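Local coordinates for protein purine nucleoside phosphorylase YlmD (Geobacillus stearothermophilus, PDB 6T1B) that catalyses the phosphorolysis of adenosine, inosine and S-methyl-5'-thioadenosine, releasing the purine base and a ribose 1-phosphate, and also deaminates adenosine, at residues A24-T29 and A266-R271; M45-G50 and N58-L63; E72-C77 and G116-L121; I85-K90 and G109-E114. All coordinates share one frame; numbering follows the deposited sequence. Where two conformers were deposited one is given.

How the contacts relate
Contacts 1 and 3 belong to one mixed sheet, in which strand 264-269 of contact 1 neighbours strand 118-123 of contact 3; both are buried, and each joins backbone hydrogen bonds to apolar side chains. Contact 4 is an edge pair of a second sheet, packed against contact 3 through Leu110, Val88 and Leu119; it is partly buried and carries charged groups. Contact 2, also buried, pairs no strands: it ties a loop to helix 53-67 beside inosine, with an arginine gripping a backbone carbonyl. Leu63 of that helix touches both Phe267 of contact 1 and Trp74 of contact 3, whereas contacts 2 and 4 do not touch.

Contact 1: residues A24-T29 and A266-R271; sequences AVAGLT and AFIGRR
The ring of Phe267 lies with one face over the backbone of Gly27, whose CA sits 4.0 Å from the ring centroid in a CH-pi contact, while Val25 O and Thr29 CG2 come near the ring plane at the edge. The guanidinium of Arg271 is covered on one face by Val25 CG2, set toward its rim; Leu67 O takes a hydrogen bond from NH2. The two segments form an antiparallel pair inside a mixed sheet, strand 25-29 and residues 266-269 of strand 264-269 running at 176°. Gly27 faces Phe267 in a hydrogen-bonded pair, and chi1 of 51° sets CG of Phe267 between its own backbone N and carbonyl carbon, from where the ring extends across Gly27. A side chain on Gly27 would run into this ring. An alanine in place of Phe267 would probably uncover the Gly27 backbone and open a gap beside Val25 CG1 and Leu63 of helix 53-67. On the other face of the sheet, Ala26 CB meets Ile268 CG1 at 4.0 Å and Leu28 CD1 meets Ala266 CB at 3.8 Å. The backbone ladder ends toward Arg271 with Val25 N donating to Gly269 O at 2.8 Å.

Contact 2: residues M45-G50 and N58-L63; sequences MGLHVG and NNRRRL. With NOS (inosine), chain B.
Met45 and Arg60 bury most of the surface here: Arg60 holds the carbonyl of Met45, while the Met45 thioether packs on the helix. The guanidinium of Arg60 grips this carbonyl side-on: NH1 lies 2.8 Å from Met45 O and NE lies 2.9 Å from the same oxygen, which sits 5° out of the guanidinium plane. Two donors on one acceptor fix the rotation of the flat group, and NH2 is held by Ala97 O and Gly96 O. The bend of the Met45 side chain at chi2 (-59°) lays SD against the helix, 3.7 Å from Asn59 CB; beyond it CE reaches Leu63 CB at 3.6 Å, the two side chains crossing at about a right angle. This is a loop packed on helix 53-67, and it forms one wall of the inosine pocket. Leu47 is the third partner: its CD1 stands 3.6 Å above the plane of the Arg60 guanidinium, over the centre. The backbone of Leu47 meanwhile serves the ligand, its N donating to inosine O6 at 2.8 Å with an N-H...O angle of 159°. Arg60 NH1 comes within 3.3 Å of inosine O6 and its positive charge would probably polarise that oxygen. A side chain on Gly46 would clash with inosine N7, while Val49 CG1 packs against inosine C8.

Contact 3: residues E72-C77 and G116-L121; sequences ERWVCC and GVLLAL
The indole of Trp74 overlaps Leu118, whose CD2 lies over one face of the five-membered ring, 3.6 Å from its centroid, in a CH-pi contact 16° off the ring normal. Trp74 and Leu118 are a parallel bridge pair, their side chains lying side by side on the same face of the mixed sheet, in which strand 74-75 is outermost and runs alongside strand 118-123. Trp74 CE3 also reaches Ala120 CB at 3.9 Å. Trp74 NE1 donates to Phe69 O, and helix 53-67 packs on the ring through Leu63 and Ala64. An alanine in place of Trp74 would probably strip the cover from Leu118 CD2, leave Phe69 O without its indole donor and open a gap under the helix. On the other face of the pair Val75 CG2 meets Val117 CG1 at 3.7 Å, and Leu110 of the second sheet packs there. Backbone bonds run from Leu118 N to Arg73 O, Val75 N to Leu118 O, and Ala120 N to Val75 O. Cys77 lines the inosine pocket, its SG packing on Leu121 CG. Past the last direct backbone bond a water spans the pair, accepting from Cys77 N at 2.9 Å and lying 2.8 Å from Ala120 O.

Contact 4: residues I85-K90 and G109-E114; sequences IQKVTK and GLYTDE
Backbone hydrogen bonds join Gln86 N to Gly109 O, Tyr111 N to Gln86 O and Val88 N to Tyr111 O, pairing strands 85-87 and 109-112 in parallel at the edge of a mixed sheet. The Tyr111 ring carries Lys87 over one face, CB lying 3.9 Å from the centroid in a CH-pi contact, and Ile85 CG2 at its edge, 3.8 Å from CD2. Lys87 is extended, with CG anti to the backbone N (chi1 177°), which puts CG 3.7 Å from Tyr111 CE1, the side chains crossing obliquely. Val88 CG1 touches Leu110 CD2, and both residues also pack on Leu119. At the polar far end, Thr112 OG1 donates to Val88 O at 2.8 Å and accepts from Glu114 N, an ST turn; a water accepting from Asp113 N lies 2.8 Å from Val88 O. Glu114 OE2 takes the N-H of Lys90 at 2.9 Å, from above the carboxylate plane. Charges are loosely matched across the pair: Lys87 NZ and Asp113 OD2 form a long salt bridge of 4.0 Å, and Lys90 NZ pairs with Glu272. Because Glu165 binds both Lys87 NZ and Tyr111 OH, it probably does more than Asp113 to balance the lysine charge and keep the aliphatic chain over the ring.

Contact 1: residues A24-T29 and A266-R271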
loop_
_atom_site.group_PDB
_atom_site.type_symbol
_atom_site.label_atom_id
_atom_site.label_comp_id
_atom_site.label_asym_id
_atom_site.label_seq_id
_atom_site.Cartn_x
_atom_site.Cartn_y
_atom_site.Cartn_z
ATOM N N ALA A 24 -6.673 14.150 -3.988
ATOM C CA ALA A 24 -5.544 13.766 -3.163
ATOM C C ALA A 24 -4.304 13.614 -4.019
ATOM O O ALA A 24 -4.373 13.455 -5.238
ATOM C CB ALA A 24 -5.797 12.452 -2.429
ATOM N N VAL A 25 -3.167 13.679 -3.345
ATOM C CA VAL A 25 -1.879 13.331 -3.917
ATOM C C VAL A 25 -1.716 11.854 -3.597
ATOM O O VAL A 25 -1.518 11.500 -2.439
ATOM C CB VAL A 25 -0.765 14.143 -3.253
ATOM C CG1 VAL A 25 0.584 13.784 -3.822
ATOM C CG2 VAL A 25 -1.019 15.628 -3.390
ATOM N N ALA A 26 -1.833 10.987 -4.600
ATOM C CA ALA A 26 -1.871 9.549 -4.354
ATOM C C ALA A 26 -1.144 8.821 -5.475
ATOM O O ALA A 26 -1.395 9.090 -6.652
ATOM C CB ALA A 26 -3.320 9.065 -4.228
ATOM N N GLY A 27 -0.270 7.888 -5.123
ATOM C CA GLY A 27 0.461 7.181 -6.146
ATOM C C GLY A 27 1.373 6.132 -5.554
ATOM O O GLY A 27 1.347 5.841 -4.353
ATOM N N LEU A 28 2.181 5.565 -6.449
ATOM C CA LEU A 28 3.179 4.560 -6.095
ATOM C C LEU A 28 4.408 4.840 -6.956
ATOM O O LEU A 28 4.295 5.057 -8.172
ATOM C CB LEU A 28 2.678 3.155 -6.408
ATOM C CG LEU A 28 3.603 1.984 -6.075
ATOM C CD1 LEU A 28 3.640 1.695 -4.587
ATOM C CD2 LEU A 28 3.191 0.721 -6.801
ATOM N N THR A 29 5.582 4.862 -6.323
ATOM C CA THR A 29 6.797 5.116 -7.102
ATOM C C THR A 29 7.168 3.893 -7.941
ATOM O O THR A 29 6.732 2.777 -7.666
ATOM C CB THR A 29 7.976 5.482 -6.184
ATOM O OG1 THR A 29 8.235 4.446 -5.244
ATOM C CG2 THR A 29 7.694 6.762 -5.437
ATOM N N ALA A 266 4.262 3.780 -1.589
ATOM C CA ALA A 266 2.877 4.178 -1.810
ATOM C C ALA A 266 2.604 5.366 -0.907
ATOM O O ALA A 266 3.066 5.415 0.240
ATOM C CB ALA A 266 1.927 3.048 -1.430
ATOM N N PHE A 267 1.853 6.328 -1.424
ATOM C CA PHE A 267 1.642 7.542 -0.657
ATOM C C PHE A 267 0.253 8.081 -0.925
ATOM O O PHE A 267 -0.315 7.889 -2.010
ATOM C CB PHE A 267 2.702 8.604 -0.961
ATOM C CG PHE A 267 2.875 8.874 -2.427
ATOM C CD1 PHE A 267 2.107 9.825 -3.079
ATOM C CD2 PHE A 267 3.802 8.154 -3.168
ATOM C CE1 PHE A 267 2.273 10.055 -4.431
ATOM C CE2 PHE A 267 3.962 8.398 -4.515
ATOM C CZ PHE A 267 3.184 9.325 -5.150
ATOM N N ILE A 268 -0.313 8.714 0.091
ATOM C CA ILE A 268 -1.556 9.464 -0.084
ATOM C C ILE A 268 -1.606 10.597 0.932
ATOM O O ILE A 268 -1.275 10.424 2.113
ATOM C CB ILE A 268 -2.788 8.539 -0.004
ATOM C CG1 ILE A 268 -4.081 9.287 -0.354
ATOM C CG2 ILE A 268 -2.932 7.890 1.384
ATOM C CD1 ILE A 268 -5.283 8.364 -0.592
ATOM N N GLY A 269 -2.081 11.752 0.479
ATOM C CA GLY A 269 -2.237 12.914 1.337
ATOM C C GLY A 269 -3.025 13.979 0.607
ATOM O O GLY A 269 -3.273 13.863 -0.598
ATOM N N ARG A 270 -3.415 15.005 1.340
ATOM C CA ARG A 270 -4.095 16.153 0.763
ATOM C C ARG A 270 -3.255 17.393 0.977
ATOM O O ARG A 270 -2.661 17.572 2.038
ATOM C CB ARG A 270 -5.480 16.310 1.374
ATOM C CG ARG A 270 -6.388 15.175 0.965
ATOM C CD ARG A 270 -7.815 15.367 1.406
ATOM N NE ARG A 270 -7.938 15.481 2.854
ATOM C CZ ARG A 270 -8.224 16.609 3.500
ATOM N NH1 ARG A 270 -8.419 17.736 2.824
ATOM N NH2 ARG A 270 -8.333 16.619 4.822
ATOM N N ARG A 271 -3.210 18.243 -0.045
ATOM C CA ARG A 271 -2.430 19.466 0.048
ATOM C C ARG A 271 -3.131 20.488 0.929
ATOM O O ARG A 271 -4.355 20.632 0.890
ATOM C CB ARG A 271 -2.240 20.065 -1.342
ATOM C CG ARG A 271 -1.503 19.179 -2.304
ATOM C CD ARG A 271 -1.115 19.969 -3.568
ATOM N NE ARG A 271 -0.497 19.069 -4.527
ATOM C CZ ARG A 271 0.769 18.655 -4.459
ATOM N NH1 ARG A 271 1.558 19.098 -3.496
ATOM N NH2 ARG A 271 1.244 17.824 -5.376
#

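Contact 2: residues M45-G50 and N58-L63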
loop_
_atom_site.group_PDB
_atom_site.type_symbol
_atom_site.label_atom_id
_atom_site.label_comp_id
_atom_site.label_asym_id
_atom_site.label_seq_id
_atom_site.Cartn_x
_atom_site.Cartn_y
_atom_site.Cartn_z
ATOM N N MET A 45 13.113 3.306 -1.687
ATOM C CA MET A 45 12.552 4.137 -0.627
ATOM C C MET A 45 12.616 3.517 0.763
ATOM O O MET A 45 12.221 4.177 1.744
ATOM C CB MET A 45 11.102 4.462 -0.970
ATOM C CG MET A 45 10.953 5.103 -2.310
ATOM S SD MET A 45 11.903 6.658 -2.388
ATOM C CE MET A 45 10.963 7.648 -3.490
ATOM N N GLY A 46 13.064 2.272 0.883
ATOM C CA GLY A 46 13.030 1.557 2.139
ATOM C C GLY A 46 14.293 1.781 2.941
ATOM O O GLY A 46 15.399 1.570 2.445
ATOM N N LEU A 47 14.121 2.228 4.185
ATOM C CA LEU A 47 15.202 2.453 5.125
ATOM C C LEU A 47 15.600 1.205 5.897
ATOM O O LEU A 47 16.592 1.248 6.631
ATOM C CB LEU A 47 14.806 3.535 6.140
ATOM C CG LEU A 47 14.691 4.939 5.525
ATOM C CD1 LEU A 47 13.946 5.856 6.481
ATOM C CD2 LEU A 47 16.066 5.474 5.182
ATOM N N HIS A 48 14.845 0.109 5.780
ATOM C CA HIS A 48 15.165 -1.082 6.547
ATOM C C HIS A 48 15.388 -2.302 5.668
ATOM O O HIS A 48 14.901 -3.391 5.959
ATOM C CB HIS A 48 14.131 -1.417 7.624
ATOM C CG HIS A 48 14.604 -2.458 8.607
ATOM N ND1 HIS A 48 15.563 -2.197 9.565
ATOM C CD2 HIS A 48 14.286 -3.769 8.747
ATOM C CE1 HIS A 48 15.788 -3.290 10.277
ATOM N NE2 HIS A 48 15.028 -4.259 9.797
ATOM N N VAL A 49 16.132 -2.120 4.579
ATOM C CA VAL A 49 16.482 -3.226 3.707
ATOM C C VAL A 49 17.980 -3.367 3.522
ATOM O O VAL A 49 18.420 -4.172 2.703
ATOM C CB VAL A 49 15.776 -3.158 2.337
ATOM C CG1 VAL A 49 14.296 -3.327 2.503
ATOM C CG2 VAL A 49 16.114 -1.863 1.609
ATOM N N GLY A 50 18.785 -2.610 4.269
ATOM C CA GLY A 50 20.220 -2.731 4.189
ATOM C C GLY A 50 20.871 -1.856 3.144
ATOM O O GLY A 50 22.046 -2.058 2.835
ATOM N N ASN A 58 17.958 10.565 0.137
ATOM C CA ASN A 58 17.969 11.395 -1.071
ATOM C C ASN A 58 16.881 10.957 -2.053
ATOM O O ASN A 58 16.267 11.804 -2.722
ATOM C CB ASN A 58 19.353 11.393 -1.717
ATOM C CG ASN A 58 20.308 12.307 -0.992
ATOM O OD1 ASN A 58 19.894 13.301 -0.389
ATOM N ND2 ASN A 58 21.600 11.998 -1.068
ATOM N N ASN A 59 16.613 9.654 -2.140
ATOM C CA ASN A 59 15.513 9.158 -2.963
ATOM C C ASN A 59 14.181 9.700 -2.466
ATOM O O ASN A 59 13.337 10.141 -3.262
ATOM C CB ASN A 59 15.474 7.628 -2.961
ATOM C CG ASN A 59 16.691 7.025 -3.613
ATOM O OD1 ASN A 59 17.323 7.654 -4.463
ATOM N ND2 ASN A 59 17.006 5.788 -3.253
ATOM N N ARG A 60 13.990 9.706 -1.144
ATOM C CA ARG A 60 12.759 10.247 -0.585
ATOM C C ARG A 60 12.672 11.744 -0.837
ATOM O O ARG A 60 11.597 12.255 -1.175
ATOM C CB ARG A 60 12.695 9.928 0.905
ATOM C CG ARG A 60 12.532 8.440 1.191
ATOM C CD ARG A 60 12.365 8.199 2.682
ATOM N NE ARG A 60 11.955 6.830 2.912
ATOM C CZ ARG A 60 11.250 6.413 3.955
ATOM N NH1 ARG A 60 10.890 5.133 4.032
ATOM N NH2 ARG A 60 10.917 7.261 4.929
ATOM N N ARG A 61 13.782 12.480 -0.683
ATOM C CA ARG A 61 13.783 13.903 -1.007
ATOM C C ARG A 61 13.440 14.134 -2.473
ATOM O O ARG A 61 12.787 15.130 -2.812
ATOM C CB ARG A 61 15.140 14.529 -0.670
ATOM C CG ARG A 61 15.400 14.588 0.835
ATOM C CD ARG A 61 16.491 15.542 1.215
ATOM N NE ARG A 61 16.481 15.806 2.653
ATOM C CZ ARG A 61 15.547 16.506 3.299
ATOM N NH1 ARG A 61 15.648 16.683 4.608
ATOM N NH2 ARG A 61 14.509 17.018 2.653
ATOM N N ARG A 62 13.863 13.231 -3.352
ATOM C CA ARG A 62 13.566 13.379 -4.775
ATOM C C ARG A 62 12.065 13.259 -5.029
ATOM O O ARG A 62 11.473 14.105 -5.705
ATOM C CB ARG A 62 14.351 12.343 -5.571
ATOM C CG ARG A 62 14.183 12.446 -7.074
ATOM C CD ARG A 62 14.914 13.639 -7.609
ATOM N NE ARG A 62 16.346 13.396 -7.640
ATOM C CZ ARG A 62 17.263 14.352 -7.715
ATOM N NH1 ARG A 62 18.541 14.020 -7.758
ATOM N NH2 ARG A 62 16.903 15.637 -7.726
ATOM N N LEU A 63 11.423 12.250 -4.447
ATOM C CA LEU A 63 9.963 12.138 -4.557
ATOM C C LEU A 63 9.284 13.379 -3.976
ATOM O O LEU A 63 8.334 13.914 -4.560
ATOM C CB LEU A 63 9.444 10.885 -3.855
ATOM C CG LEU A 63 7.911 10.766 -3.852
ATOM C CD1 LEU A 63 7.366 10.686 -5.285
ATOM C CD2 LEU A 63 7.437 9.588 -3.017
HETATM N N9 NOS B . 10.924 -2.411 5.028
HETATM C C4 NOS B . 10.301 -1.270 5.373
HETATM N N3 NOS B . 8.956 -0.965 5.916
HETATM C C2 NOS B . 8.612 0.395 6.223
HETATM N N1 NOS B . 9.541 1.468 6.013
HETATM C C6 NOS B . 10.836 1.236 5.496
HETATM O O6 NOS B . 11.562 2.178 5.330
HETATM C C5 NOS B . 11.181 -0.232 5.174
HETATM N N7 NOS B . 12.263 -0.738 4.671
HETATM C C8 NOS B . 12.136 -2.060 4.584
HETATM C "C5'" NOS B . 7.065 -3.681 3.617
HETATM O "O5'" NOS B . 6.564 -4.231 2.402
HETATM C "C4'" NOS B . 8.217 -4.496 4.147
HETATM O "O4'" NOS B . 9.440 -3.765 3.905
HETATM C "C1'" NOS B . 10.211 -3.700 5.087
HETATM C "C2'" NOS B . 9.242 -3.902 6.248
HETATM O "O2'" NOS B . 9.910 -4.491 7.355
HETATM C "C3'" NOS B . 8.180 -4.820 5.641
HETATM O "O3'" NOS B . 8.565 -6.192 5.834
#

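Contact 3: residues E72-C77 and G116-L121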
loop_
_atom_site.group_PDB
_atom_site.type_symbol
_atom_site.label_atom_id
_atom_site.label_comp_id
_atom_site.label_asym_id
_atom_site.label_seq_id
_atom_site.Cartn_x
_atom_site.Cartn_y
_atom_site.Cartn_z
ATOM N N GLU A 72 9.527 16.448 5.381
ATOM C CA GLU A 72 9.188 16.760 6.767
ATOM C C GLU A 72 7.705 16.560 7.080
ATOM O O GLU A 72 7.316 16.569 8.257
ATOM C CB GLU A 72 9.556 18.216 7.062
ATOM C CG GLU A 72 11.054 18.506 7.075
ATOM C CD GLU A 72 11.699 18.468 5.695
ATOM O OE1 GLU A 72 11.002 18.727 4.692
ATOM O OE2 GLU A 72 12.909 18.169 5.607
ATOM N N ARG A 73 6.858 16.429 6.061
ATOM C CA ARG A 73 5.423 16.271 6.254
ATOM C C ARG A 73 4.936 14.839 6.057
ATOM O O ARG A 73 3.723 14.596 6.097
ATOM C CB ARG A 73 4.658 17.234 5.336
ATOM C CG ARG A 73 4.855 18.690 5.727
ATOM C CD ARG A 73 4.257 19.636 4.720
ATOM N NE ARG A 73 4.890 20.948 4.804
ATOM C CZ ARG A 73 4.651 21.946 3.961
ATOM N NH1 ARG A 73 3.787 21.782 2.966
ATOM N NH2 ARG A 73 5.279 23.104 4.115
ATOM N N TRP A 74 5.843 13.882 5.878
ATOM C CA TRP A 74 5.437 12.504 5.680
ATOM C C TRP A 74 5.286 11.811 7.031
ATOM O O TRP A 74 5.954 12.183 8.008
ATOM C CB TRP A 74 6.466 11.719 4.875
ATOM C CG TRP A 74 6.796 12.220 3.518
ATOM C CD1 TRP A 74 6.459 13.405 2.929
ATOM C CD2 TRP A 74 7.569 11.494 2.570
ATOM N NE1 TRP A 74 6.993 13.458 1.647
ATOM C CE2 TRP A 74 7.686 12.294 1.420
ATOM C CE3 TRP A 74 8.172 10.233 2.578
ATOM C CZ2 TRP A 74 8.395 11.863 0.297
ATOM C CZ3 TRP A 74 8.897 9.835 1.472
ATOM C CH2 TRP A 74 8.984 10.638 0.353
ATOM N N VAL A 75 4.461 10.754 7.068
ATOM C CA VAL A 75 4.346 9.877 8.232
ATOM C C VAL A 75 4.468 8.443 7.751
ATOM O O VAL A 75 3.748 8.035 6.838
ATOM C CB VAL A 75 3.012 10.056 8.966
ATOM C CG1 VAL A 75 2.991 9.168 10.197
ATOM C CG2 VAL A 75 2.778 11.501 9.352
ATOM N N CYS A 76 5.381 7.692 8.365
ATOM C CA CYS A 76 5.665 6.308 8.042
ATOM C C CYS A 76 5.384 5.444 9.267
ATOM O O CYS A 76 5.333 5.932 10.410
ATOM C CB CYS A 76 7.138 6.163 7.642
ATOM S SG CYS A 76 7.585 7.108 6.153
ATOM N N CYS A 77 5.268 4.145 9.023
ATOM C CA CYS A 77 5.056 3.179 10.093
ATOM C C CYS A 77 5.983 1.984 9.947
ATOM O O CYS A 77 6.630 1.783 8.921
ATOM C CB CYS A 77 3.592 2.743 10.169
ATOM S SG CYS A 77 2.924 1.925 8.717
ATOM N N GLY A 116 -2.001 18.256 4.573
ATOM C CA GLY A 116 -0.611 18.530 4.890
ATOM C C GLY A 116 0.147 17.372 5.494
ATOM O O GLY A 116 1.250 17.566 6.012
ATOM N N VAL A 117 -0.376 16.156 5.396
ATOM C CA VAL A 117 0.198 14.968 6.011
ATOM C C VAL A 117 0.246 13.894 4.933
ATOM O O VAL A 117 -0.803 13.444 4.460
ATOM C CB VAL A 117 -0.663 14.495 7.200
ATOM C CG1 VAL A 117 -0.119 13.214 7.773
ATOM C CG2 VAL A 117 -0.733 15.586 8.240
ATOM N N LEU A 118 1.441 13.469 4.542
ATOM C CA LEU A 118 1.589 12.455 3.507
ATOM C C LEU A 118 1.813 11.105 4.157
ATOM O O LEU A 118 2.876 10.850 4.717
ATOM C CB LEU A 118 2.731 12.795 2.545
ATOM C CG LEU A 118 2.706 11.951 1.268
ATOM C CD1 LEU A 118 1.595 12.375 0.319
ATOM C CD2 LEU A 118 4.061 11.944 0.561
ATOM N N LEU A 119 0.827 10.212 4.073
ATOM C CA LEU A 119 1.005 8.853 4.552
ATOM C C LEU A 119 1.904 8.144 3.556
ATOM O O LEU A 119 1.680 8.239 2.339
ATOM C CB LEU A 119 -0.344 8.142 4.633
ATOM C CG LEU A 119 -1.408 8.927 5.422
ATOM C CD1 LEU A 119 -2.698 8.115 5.418
ATOM C CD2 LEU A 119 -0.992 9.265 6.800
ATOM N N ALA A 120 2.889 7.398 4.043
ATOM C CA ALA A 120 3.925 6.861 3.173
ATOM C C ALA A 120 4.322 5.479 3.676
ATOM O O ALA A 120 4.896 5.352 4.767
ATOM C CB ALA A 120 5.113 7.824 3.153
ATOM N N LEU A 121 4.038 4.444 2.868
ATOM C CA LEU A 121 4.319 3.056 3.207
ATOM C C LEU A 121 5.112 2.389 2.073
ATOM O O LEU A 121 4.955 2.756 0.901
ATOM C CB LEU A 121 3.026 2.268 3.491
ATOM C CG LEU A 121 2.421 2.435 4.886
ATOM C CD1 LEU A 121 1.753 3.758 5.220
ATOM C CD2 LEU A 121 1.427 1.292 5.138
HETATM O O HOH W 1 5.894 3.326 6.353
#

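Contact 4: residues I85-K90 and G109-E114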
loop_
_atom_site.group_PDB
_atom_site.type_symbol
_atom_site.label_atom_id
_atom_site.label_comp_id
_atom_site.label_asym_id
_atom_site.label_seq_id
_atom_site.Cartn_x
_atom_site.Cartn_y
_atom_site.Cartn_z
ATOM N N ILE A 85 -3.634 -0.482 12.822
ATOM C CA ILE A 85 -3.753 0.768 12.079
ATOM C C ILE A 85 -3.752 1.902 13.091
ATOM O O ILE A 85 -4.336 1.774 14.172
ATOM C CB ILE A 85 -5.073 0.792 11.286
ATOM C CG1 ILE A 85 -5.084 -0.264 10.192
ATOM C CG2 ILE A 85 -5.330 2.177 10.714
ATOM C CD1 ILE A 85 -6.457 -0.488 9.582
ATOM N N GLN A 86 -3.114 3.019 12.744
ATOM C CA GLN A 86 -3.038 4.185 13.617
ATOM C C GLN A 86 -3.551 5.429 12.899
ATOM O O GLN A 86 -3.144 5.695 11.762
ATOM C CB GLN A 86 -1.585 4.445 14.030
ATOM C CG GLN A 86 -1.425 5.379 15.207
ATOM C CD GLN A 86 -1.501 4.626 16.519
ATOM O OE1 GLN A 86 -0.541 3.970 16.927
ATOM N NE2 GLN A 86 -2.646 4.684 17.167
ATOM N N LYS A 87 -4.411 6.185 13.559
ATOM C CA LYS A 87 -4.776 7.515 13.095
ATOM C C LYS A 87 -3.637 8.467 13.417
ATOM O O LYS A 87 -3.110 8.466 14.541
ATOM C CB LYS A 87 -6.027 7.985 13.822
ATOM C CG LYS A 87 -6.451 9.396 13.457
ATOM C CD LYS A 87 -7.743 9.771 14.132
ATOM C CE LYS A 87 -8.226 11.176 13.740
ATOM N NZ LYS A 87 -9.630 11.421 14.185
ATOM N N VAL A 88 -3.237 9.271 12.431
ATOM C CA VAL A 88 -2.169 10.243 12.630
ATOM C C VAL A 88 -2.613 11.642 12.247
ATOM O O VAL A 88 -3.603 11.838 11.535
ATOM C CB VAL A 88 -0.899 9.859 11.844
ATOM C CG1 VAL A 88 -0.350 8.538 12.377
ATOM C CG2 VAL A 88 -1.201 9.751 10.344
ATOM N N THR A 89 -1.863 12.632 12.747
ATOM C CA THR A 89 -2.163 14.041 12.557
ATOM C C THR A 89 -0.869 14.791 12.261
ATOM O O THR A 89 0.211 14.210 12.171
ATOM C CB THR A 89 -2.806 14.655 13.810
ATOM O OG1 THR A 89 -1.826 14.686 14.867
ATOM C CG2 THR A 89 -4.024 13.864 14.244
ATOM N N LYS A 90 -0.976 16.112 12.131
ATOM C CA LYS A 90 0.231 16.901 11.883
ATOM C C LYS A 90 1.260 16.738 12.993
ATOM O O LYS A 90 2.460 16.918 12.734
ATOM C CB LYS A 90 -0.129 18.354 11.588
ATOM C CG LYS A 90 -0.555 18.536 10.130
ATOM C CD LYS A 90 -1.289 19.838 9.840
ATOM C CE LYS A 90 -0.464 21.047 10.207
ATOM N NZ LYS A 90 -0.896 22.240 9.426
ATOM N N GLY A 109 -0.946 0.130 8.856
ATOM C CA GLY A 109 -1.753 1.077 8.124
ATOM C C GLY A 109 -1.871 2.356 8.917
ATOM O O GLY A 109 -1.716 2.378 10.142
ATOM N N LEU A 110 -2.186 3.426 8.192
ATOM C CA LEU A 110 -2.312 4.748 8.769
ATOM C C LEU A 110 -3.510 5.431 8.135
ATOM O O LEU A 110 -3.864 5.137 6.987
ATOM C CB LEU A 110 -1.098 5.629 8.463
ATOM C CG LEU A 110 0.237 5.139 8.992
ATOM C CD1 LEU A 110 1.376 5.985 8.453
ATOM C CD2 LEU A 110 0.228 5.087 10.500
ATOM N N TYR A 111 -4.118 6.361 8.864
ATOM C CA TYR A 111 -5.096 7.226 8.221
ATOM C C TYR A 111 -5.056 8.602 8.857
ATOM O O TYR A 111 -4.574 8.763 9.980
ATOM C CB TYR A 111 -6.520 6.674 8.244
ATOM C CG TYR A 111 -7.237 6.613 9.566
ATOM C CD1 TYR A 111 -8.070 7.645 9.975
ATOM C CD2 TYR A 111 -7.153 5.484 10.362
ATOM C CE1 TYR A 111 -8.777 7.565 11.158
ATOM C CE2 TYR A 111 -7.860 5.407 11.536
ATOM C CZ TYR A 111 -8.660 6.433 11.930
ATOM O OH TYR A 111 -9.364 6.321 13.111
ATOM N N THR A 112 -5.581 9.599 8.145
ATOM C CA THR A 112 -5.661 10.943 8.691
ATOM C C THR A 112 -6.831 11.684 8.062
ATOM O O THR A 112 -7.189 11.443 6.900
ATOM C CB THR A 112 -4.360 11.720 8.454
ATOM O OG1 THR A 112 -4.393 12.989 9.110
ATOM C CG2 THR A 112 -4.108 11.947 6.965
ATOM N N ASP A 113 -7.401 12.598 8.827
ATOM C CA ASP A 113 -8.404 13.506 8.298
ATOM C C ASP A 113 -7.878 14.930 8.144
ATOM O O ASP A 113 -8.643 15.848 7.870
ATOM C CB ASP A 113 -9.708 13.445 9.105
ATOM C CG ASP A 113 -9.559 13.964 10.517
ATOM O OD1 ASP A 113 -8.461 14.394 10.879
ATOM O OD2 ASP A 113 -10.560 13.934 11.272
ATOM N N GLU A 114 -6.560 15.114 8.232
ATOM C CA GLU A 114 -5.948 16.424 8.105
ATOM C C GLU A 114 -5.232 16.548 6.772
ATOM O O GLU A 114 -4.717 15.564 6.241
ATOM C CB GLU A 114 -4.953 16.673 9.250
ATOM C CG GLU A 114 -5.597 16.572 10.616
ATOM C CD GLU A 114 -4.700 16.964 11.768
ATOM O OE1 GLU A 114 -5.191 16.893 12.914
ATOM O OE2 GLU A 114 -3.528 17.336 11.552
HETATM O O HOH W 2 -6.359 12.537 11.547
#